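Putative acid phosphatase WZB (Escherichia coli, PDB 2WMY) probably removes phosphate from phosphotyrosine in proteins, as a phosphatase of the low molecular weight phosphotyrosine protein phosphatase family. Local coordinates at residues Leu28-Leu33 and Ser141-Ala145; Val58-Leu64 and Asp131-Gln135. The protein carries 1 engineered substitution. All coordinates share one frame. Residues are numbered along the deposited sequence.

Contact 1 (Leu28-Leu33 and Ser141-Ala145)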
ATOM      1  N   LEU A  28       5.143  -3.842   5.745  1.00 15.87           N
ATOM      2  CA  LEU A  28       4.803  -5.244   5.960  1.00 22.82           C
ATOM      3  C   LEU A  28       5.462  -6.113   4.884  1.00 25.27           C
ATOM      4  O   LEU A  28       6.109  -7.122   5.191  1.00 22.34           O
ATOM      5  CB  LEU A  28       3.278  -5.437   5.975  1.00 24.10           C
ATOM      6  CG  LEU A  28       2.529  -4.897   7.206  1.00 21.56           C
ATOM      7  CD1 LEU A  28       1.017  -4.877   6.972  1.00 17.04           C
ATOM      8  CD2 LEU A  28       2.876  -5.705   8.460  1.00 23.97           C
ATOM      9  N   LEU A  29       5.319  -5.712   3.625  1.00 24.23           N
ATOM     10  CA  LEU A  29       5.880  -6.497   2.526  1.00 23.01           C
ATOM     11  C   LEU A  29       7.406  -6.552   2.562  1.00 29.73           C
ATOM     12  O   LEU A  29       7.989  -7.588   2.247  1.00 33.88           O
ATOM     13  CB  LEU A  29       5.388  -5.989   1.167  1.00 27.51           C
ATOM     14  CG  LEU A  29       3.940  -6.322   0.795  1.00 20.09           C
ATOM     15  CD1 LEU A  29       3.525  -5.600  -0.480  1.00 21.64           C
ATOM     16  CD2 LEU A  29       3.763  -7.816   0.649  1.00 21.46           C
ATOM     17  N   ARG A  30       8.051  -5.450   2.950  1.00 27.17           N
ATOM     18  CA  ARG A  30       9.516  -5.424   3.022  1.00 28.58           C
ATOM     19  C   ARG A  30       9.997  -6.439   4.046  1.00 32.78           C
ATOM     20  O   ARG A  30      10.966  -7.156   3.826  1.00 37.06           O
ATOM     21  CB  ARG A  30      10.033  -4.039   3.414  1.00 20.87           C
ATOM     22  CG  ARG A  30       9.948  -2.989   2.333  1.00 21.88           C
ATOM     23  CD  ARG A  30      10.536  -1.678   2.826  1.00 24.73           C
ATOM     24  NE  ARG A  30      10.457  -0.625   1.820  1.00 28.14           N
ATOM     25  CZ  ARG A  30      10.862   0.625   2.017  1.00 29.20           C
ATOM     26  NH1 ARG A  30      11.376   0.976   3.188  1.00 36.52           N
ATOM     27  NH2 ARG A  30      10.760   1.520   1.048  1.00 25.95           N
ATOM     28  N   ARG A  31       9.299  -6.467   5.173  1.00 35.14           N
ATOM     29  CA  ARG A  31       9.512  -7.423   6.248  1.00 33.92           C
ATOM     30  C   ARG A  31       9.535  -8.861   5.722  1.00 35.64           C
ATOM     31  O   ARG A  31      10.362  -9.675   6.135  1.00 37.69           O
ATOM     32  CB  ARG A  31       8.342  -7.281   7.211  1.00 31.83           C
ATOM     33  CG  ARG A  31       8.628  -7.415   8.680  1.00 38.12           C
ATOM     34  CD  ARG A  31       7.286  -7.442   9.408  1.00 39.40           C
ATOM     35  NE  ARG A  31       7.349  -6.940  10.773  1.00 50.87           N
ATOM     36  CZ  ARG A  31       6.315  -6.942  11.609  1.00 55.09           C
ATOM     37  NH1 ARG A  31       5.146  -7.430  11.212  1.00 41.81           N
ATOM     38  NH2 ARG A  31       6.449  -6.463  12.839  1.00 61.51           N
ATOM     39  N   LEU A  32       8.608  -9.166   4.817  1.00 29.73           N
ATOM     40  CA  LEU A  32       8.404 -10.528   4.330  1.00 27.07           C
ATOM     41  C   LEU A  32       9.268 -10.864   3.115  1.00 33.63           C
ATOM     42  O   LEU A  32       9.660 -12.015   2.918  1.00 37.10           O
ATOM     43  CB  LEU A  32       6.928 -10.751   3.988  1.00 25.62           C
ATOM     44  CG  LEU A  32       5.952 -10.725   5.163  1.00 28.50           C
ATOM     45  CD1 LEU A  32       4.536 -10.487   4.671  1.00 35.26           C
ATOM     46  CD2 LEU A  32       6.044 -12.023   5.963  1.00 31.71           C
ATOM     47  N   LEU A  33       9.549  -9.859   2.296  1.00 34.17           N
ATOM     48  CA  LEU A  33      10.323 -10.058   1.078  1.00 41.14           C
ATOM     49  C   LEU A  33      11.468  -9.045   1.033  1.00 46.28           C
ATOM     50  O   LEU A  33      11.426  -8.078   0.270  1.00 43.82           O
ATOM     51  CB  LEU A  33       9.416  -9.919  -0.146  1.00 36.50           C
ATOM     52  CG  LEU A  33       8.058 -10.628  -0.048  1.00 30.26           C
ATOM     53  CD1 LEU A  33       7.062 -10.040  -1.025  1.00 23.67           C
ATOM     54  CD2 LEU A  33       8.198 -12.135  -0.258  1.00 33.49           C
ATOM     55  N   SER A 141      -0.886  -9.080   3.094  1.00 17.76           N
ATOM     56  CA  SER A 141       0.567  -9.112   2.872  1.00 19.97           C
ATOM     57  C   SER A 141       1.161 -10.516   2.964  1.00 24.14           C
ATOM     58  O   SER A 141       1.996 -10.896   2.145  1.00 24.44           O
ATOM     59  CB  SER A 141       1.292  -8.207   3.875  1.00 18.90           C
ATOM     60  OG  SER A 141       0.952  -6.856   3.657  1.00 28.96           O
ATOM     61  N   LYS A 142       0.757 -11.270   3.982  1.00 23.71           N
ATOM     62  CA  LYS A 142       1.242 -12.639   4.132  1.00 27.48           C
ATOM     63  C   LYS A 142       0.891 -13.452   2.892  1.00 21.27           C
ATOM     64  O   LYS A 142       1.708 -14.209   2.385  1.00 26.41           O
ATOM     65  CB  LYS A 142       0.665 -13.301   5.392  1.00 32.49           C
ATOM     66  CG  LYS A 142       1.219 -12.742   6.699  1.00 47.30           C
ATOM     67  CD  LYS A 142       0.458 -13.276   7.913  1.00 52.70           C
ATOM     68  CE  LYS A 142       0.896 -12.579   9.196  1.00 50.85           C
ATOM     69  NZ  LYS A 142      -0.012 -12.859  10.354  1.00 46.66           N
ATOM     70  N   ARG A 143      -0.325 -13.281   2.396  1.00 21.98           N
ATOM     71  CA  ARG A 143      -0.765 -14.048   1.236  1.00 26.90           C
ATOM     72  C   ARG A 143      -0.084 -13.612  -0.060  1.00 29.36           C
ATOM     73  O   ARG A 143       0.244 -14.453  -0.891  1.00 27.49           O
ATOM     74  CB  ARG A 143      -2.286 -14.021   1.112  1.00 22.93           C
ATOM     75  CG  ARG A 143      -2.974 -14.560   2.356  1.00 32.46           C
ATOM     76  CD  ARG A 143      -4.485 -14.622   2.211  1.00 34.56           C
ATOM     77  NE  ARG A 143      -5.088 -15.263   3.377  1.00 41.15           N
ATOM     78  CZ  ARG A 143      -6.372 -15.582   3.480  1.00 46.89           C
ATOM     79  NH1 ARG A 143      -7.210 -15.326   2.484  1.00 48.84           N
ATOM     80  NH2 ARG A 143      -6.818 -16.166   4.583  1.00 51.18           N
ATOM     81  N   TRP A 144       0.149 -12.311  -0.228  1.00 28.33           N
ATOM     82  CA  TRP A 144       0.913 -11.850  -1.387  1.00 27.71           C
ATOM     83  C   TRP A 144       2.335 -12.394  -1.340  1.00 26.23           C
ATOM     84  O   TRP A 144       2.912 -12.717  -2.371  1.00 30.12           O
ATOM     85  CB  TRP A 144       0.914 -10.319  -1.516  1.00 19.86           C
ATOM     86  CG  TRP A 144      -0.111  -9.806  -2.499  1.00 14.78           C
ATOM     87  CD1 TRP A 144      -1.170  -8.992  -2.232  1.00 14.10           C
ATOM     88  CD2 TRP A 144      -0.169 -10.092  -3.904  1.00 17.75           C
ATOM     89  NE1 TRP A 144      -1.884  -8.749  -3.384  1.00 15.78           N
ATOM     90  CE2 TRP A 144      -1.287  -9.411  -4.425  1.00 15.89           C
ATOM     91  CE3 TRP A 144       0.614 -10.862  -4.771  1.00 22.21           C
ATOM     92  CZ2 TRP A 144      -1.645  -9.475  -5.775  1.00 19.49           C
ATOM     93  CZ3 TRP A 144       0.260 -10.920  -6.116  1.00 27.02           C
ATOM     94  CH2 TRP A 144      -0.861 -10.235  -6.601  1.00 19.36           C
ATOM     95  N   ALA A 145       2.886 -12.523  -0.139  1.00 30.30           N
ATOM     96  CA  ALA A 145       4.246 -13.028   0.012  1.00 28.58           C
ATOM     97  C   ALA A 145       4.309 -14.516  -0.310  1.00 33.48           C
ATOM     98  O   ALA A 145       5.284 -14.989  -0.890  1.00 35.07           O
ATOM     99  CB  ALA A 145       4.765 -12.764   1.408  1.00 23.07           C
TER
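L32 lies over the start of the 141-145 turn: its CD1 comes 3.6 Å from O of S141, while L32 CB meets the methyl CB of A145 at 3.9 Å. One turn earlier, L29 reaches the same serine, with CD2 4.1 Å from S141 CB, and the same L29 CD2 touches W144 CB at 4.4 Å. L33, the first residue to leave helical geometry, turns its CD2 onto A145 CB at 3.9 Å. S141 and A145 sit one helical turn apart, giving a largely van der Waals interface in which the leucines of 28-33 pack over these short side chains. The axes of the helical segments 28-32 and 141-145 approach to 9.5 Å and cross at -41°, running broadly in the same direction. L28 CB packs 3.6 Å from OG of S141, but that hydroxyl is spent within its own helix, hydrogen-bonded to O of L137. The indole of W144 leads away, its NE1 bonded to O of L109 and its ring edge-to-face with W113. In the alpha/beta fold of this phosphatase family, built on a four-stranded parallel sheet, the contact joins the C-terminal end of helix 21-32 to the late part of helix 127-147, with F110, just past edge strand 107-109, touching L29 and S141, and R30 tying helix 21-32 to strand 37-42 at O of I38.

Contact 2 (Val58-Leu64 and Asp131-Gln135)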
ATOM      1  N   VAL A  58      -0.981   2.393  15.401  1.00 29.90           N
ATOM      2  CA  VAL A  58      -1.350   1.000  15.181  1.00 26.97           C
ATOM      3  C   VAL A  58      -0.150   0.183  14.744  1.00 30.70           C
ATOM      4  O   VAL A  58      -0.034  -0.990  15.090  1.00 33.32           O
ATOM      5  CB  VAL A  58      -2.528   0.820  14.194  1.00 29.47           C
ATOM      6  CG1 VAL A  58      -2.084   1.037  12.740  1.00 18.15           C
ATOM      7  CG2 VAL A  58      -3.144  -0.574  14.375  1.00 30.72           C
ATOM      8  N   ALA A  59       0.750   0.810  13.997  1.00 26.62           N
ATOM      9  CA  ALA A  59       1.929   0.118  13.510  1.00 21.07           C
ATOM     10  C   ALA A  59       2.847  -0.268  14.669  1.00 27.77           C
ATOM     11  O   ALA A  59       3.160  -1.448  14.860  1.00 28.39           O
ATOM     12  CB  ALA A  59       2.666   0.979  12.506  1.00 24.78           C
ATOM     13  N   GLU A  60       3.279   0.719  15.447  1.00 29.16           N
ATOM     14  CA  GLU A  60       4.194   0.435  16.555  1.00 40.49           C
ATOM     15  C   GLU A  60       3.578  -0.536  17.561  1.00 38.55           C
ATOM     16  O   GLU A  60       4.246  -1.448  18.049  1.00 39.10           O
ATOM     17  CB  GLU A  60       4.660   1.722  17.240  1.00 43.48           C
ATOM     18  CG  GLU A  60       5.769   2.429  16.471  1.00 53.90           C
ATOM     19  CD  GLU A  60       6.146   3.771  17.065  1.00 63.13           C
ATOM     20  OE1 GLU A  60       5.789   4.030  18.237  1.00 63.37           O
ATOM     21  OE2 GLU A  60       6.803   4.565  16.355  1.00 63.71           O
ATOM     22  N   LYS A  61       2.301  -0.332  17.859  1.00 38.03           N
ATOM     23  CA  LYS A  61       1.543  -1.243  18.711  1.00 41.31           C
ATOM     24  C   LYS A  61       1.711  -2.691  18.260  1.00 40.50           C
ATOM     25  O   LYS A  61       1.727  -3.605  19.086  1.00 47.58           O
ATOM     26  CB  LYS A  61       0.069  -0.844  18.704  1.00 47.28           C
ATOM     27  CG  LYS A  61      -0.875  -1.799  19.400  1.00 51.33           C
ATOM     28  CD  LYS A  61      -2.247  -1.153  19.507  1.00 50.16           C
ATOM     29  CE  LYS A  61      -3.360  -2.177  19.453  1.00 47.93           C
ATOM     30  NZ  LYS A  61      -4.680  -1.502  19.331  1.00 49.18           N
ATOM     31  N   ASN A  62       1.851  -2.889  16.951  1.00 30.74           N
ATOM     32  CA  ASN A  62       2.090  -4.218  16.385  1.00 30.90           C
ATOM     33  C   ASN A  62       3.559  -4.495  16.025  1.00 34.91           C
ATOM     34  O   ASN A  62       3.861  -5.445  15.306  1.00 33.61           O
ATOM     35  CB  ASN A  62       1.202  -4.452  15.157  1.00 27.66           C
ATOM     36  CG  ASN A  62      -0.259  -4.696  15.522  1.00 30.50           C
ATOM     37  OD1 ASN A  62      -0.698  -5.840  15.663  1.00 33.96           O
ATOM     38  ND2 ASN A  62      -1.013  -3.621  15.681  1.00 23.38           N
ATOM     39  N   GLY A  63       4.466  -3.659  16.520  1.00 33.43           N
ATOM     40  CA  GLY A  63       5.889  -3.886  16.331  1.00 34.80           C
ATOM     41  C   GLY A  63       6.392  -3.537  14.945  1.00 38.35           C
ATOM     42  O   GLY A  63       7.465  -3.985  14.535  1.00 32.93           O
ATOM     43  N   LEU A  64       5.618  -2.728  14.224  1.00 28.06           N
ATOM     44  CA  LEU A  64       5.988  -2.329  12.870  1.00 27.17           C
ATOM     45  C   LEU A  64       6.454  -0.876  12.830  1.00 28.72           C
ATOM     46  O   LEU A  64       5.809   0.003  13.400  1.00 29.60           O
ATOM     47  CB  LEU A  64       4.815  -2.535  11.905  1.00 21.33           C
ATOM     48  CG  LEU A  64       5.149  -2.210  10.446  1.00 26.54           C
ATOM     49  CD1 LEU A  64       6.231  -3.167   9.886  1.00 23.12           C
ATOM     50  CD2 LEU A  64       3.895  -2.208   9.575  1.00 19.11           C
ATOM     51  N   ASP A 131      -6.911  -0.559  13.851  1.00 26.09           N
ATOM     52  CA  ASP A 131      -6.611  -1.939  14.221  1.00 28.16           C
ATOM     53  C   ASP A 131      -7.114  -2.872  13.130  1.00 26.16           C
ATOM     54  O   ASP A 131      -6.427  -3.804  12.714  1.00 24.28           O
ATOM     55  CB  ASP A 131      -7.303  -2.297  15.535  1.00 26.01           C
ATOM     56  CG  ASP A 131      -6.673  -1.616  16.727  1.00 33.53           C
ATOM     57  OD1 ASP A 131      -5.428  -1.569  16.786  1.00 36.35           O
ATOM     58  OD2 ASP A 131      -7.421  -1.133  17.608  1.00 30.54           O
ATOM     59  N   SER A 132      -8.331  -2.594  12.673  1.00 18.09           N
ATOM     60  CA  SER A 132      -8.998  -3.416  11.685  1.00 18.31           C
ATOM     61  C   SER A 132      -8.273  -3.348  10.338  1.00 26.05           C
ATOM     62  O   SER A 132      -7.935  -4.372   9.759  1.00 21.87           O
ATOM     63  CB  SER A 132     -10.464  -2.987  11.563  1.00 27.99           C
ATOM     64  OG  SER A 132     -11.095  -3.617  10.467  1.00 44.04           O
ATOM     65  N   VAL A 133      -8.001  -2.141   9.858  1.00 29.83           N
ATOM     66  CA  VAL A 133      -7.248  -1.984   8.617  1.00 23.34           C
ATOM     67  C   VAL A 133      -5.849  -2.608   8.698  1.00 21.58           C
ATOM     68  O   VAL A 133      -5.397  -3.247   7.746  1.00 19.42           O
ATOM     69  CB  VAL A 133      -7.164  -0.508   8.181  1.00 28.08           C
ATOM     70  CG1 VAL A 133      -6.266  -0.361   6.956  1.00 23.27           C
ATOM     71  CG2 VAL A 133      -8.557   0.022   7.882  1.00 30.47           C
ATOM     72  N   TYR A 134      -5.172  -2.439   9.832  1.00 21.34           N
ATOM     73  CA  TYR A 134      -3.867  -3.069  10.018  1.00 22.49           C
ATOM     74  C   TYR A 134      -3.927  -4.584   9.827  1.00 24.14           C
ATOM     75  O   TYR A 134      -3.094  -5.171   9.123  1.00 21.45           O
ATOM     76  CB  TYR A 134      -3.274  -2.767  11.398  1.00 23.66           C
ATOM     77  CG  TYR A 134      -1.870  -3.316  11.533  1.00 22.99           C
ATOM     78  CD1 TYR A 134      -0.771  -2.556  11.153  1.00 21.03           C
ATOM     79  CD2 TYR A 134      -1.645  -4.610  11.987  1.00 18.48           C
ATOM     80  CE1 TYR A 134       0.523  -3.052  11.258  1.00 21.61           C
ATOM     81  CE2 TYR A 134      -0.360  -5.115  12.095  1.00 21.92           C
ATOM     82  CZ  TYR A 134       0.722  -4.329  11.725  1.00 26.77           C
ATOM     83  OH  TYR A 134       2.007  -4.816  11.821  1.00 27.95           O
ATOM     84  N   GLN A 135      -4.899  -5.218  10.478  1.00 22.88           N
ATOM     85  CA  GLN A 135      -5.036  -6.665  10.375  1.00 23.50           C
ATOM     86  C   GLN A 135      -5.275  -7.099   8.930  1.00 11.93           C
ATOM     87  O   GLN A 135      -4.689  -8.066   8.462  1.00 21.41           O
ATOM     88  CB  GLN A 135      -6.151  -7.192  11.280  1.00 24.77           C
ATOM     89  CG  GLN A 135      -6.356  -8.699  11.128  1.00 33.46           C
ATOM     90  CD  GLN A 135      -7.514  -9.229  11.948  1.00 35.02           C
ATOM     91  OE1 GLN A 135      -7.617  -8.962  13.145  1.00 42.51           O
ATOM     92  NE2 GLN A 135      -8.392  -9.986  11.306  1.00 26.01           N
TER
HETATM   93  O   HOH W   1      -3.754  -3.600  16.280  1.00 35.51           O
HETATM   94  O   HOH W   2       2.755  -7.382  12.682  1.00 35.76           O
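The apolar part centres on Y134, the residue most covered by the facing segment. V58 packs CG2 against Y134 CB at 3.7 Å, and L64 brings CD2 to the ring edge, 3.9 Å from Y134 CE1. I24 and L28 of helix 21-32 also touch Y134, setting it among three helices of the alpha/beta phosphatase fold. Over one ring face lie O of V58 and ND2 of N62, a polar pair joined within the 58-64 segment by a 2.9 Å hydrogen bond from N62 ND2 to V58 O. The charged part is a salt bridge: K61 extends its chain until NZ is 2.7 Å from OD1 of D131. Water adds two links. One accepts from N62 ND2 at 2.8 Å and donates to D131 OD1 at 2.7 Å; the other, at the far end of the ring, sits 2.8 Å from Y134 OH and bonds weakly to N62 O at 3.4 Å. Backbone bonds end the helix in a Schellman motif, with L64 N to A59 O at 2.8 Å and G63 N to E60 O at 2.7 Å; G63, at positive phi, is its C-prime residue. The turn brings L64 CB within 3.6 Å of Y134 OH. Apolar packing around the buried ring thus sits beside a polar edge, where K61 and N62 both converge on D131, N62 through water.

From the N terminus, the chain first reaches 28-33, at the end of helix 21-32, then 58-64 at the end of helix 53-61. It passes through strands 84-87 and 107-109 before entering helix 127-147, whose early turns close contact 2 and whose later turns close contact 1. Contact 2 is therefore nested inside the loop closed by contact 1, their centres about 14 Å apart. One long helix serves both, and L28 bridges them: its CD2 lies 3.6 Å from OH of Y134 and 3.8 Å from CD2 of L64. Helices 21-32, 53-61 and 127-147 are thereby packed together, with R31 NH2 weakly hydrogen-bonded to G63 O.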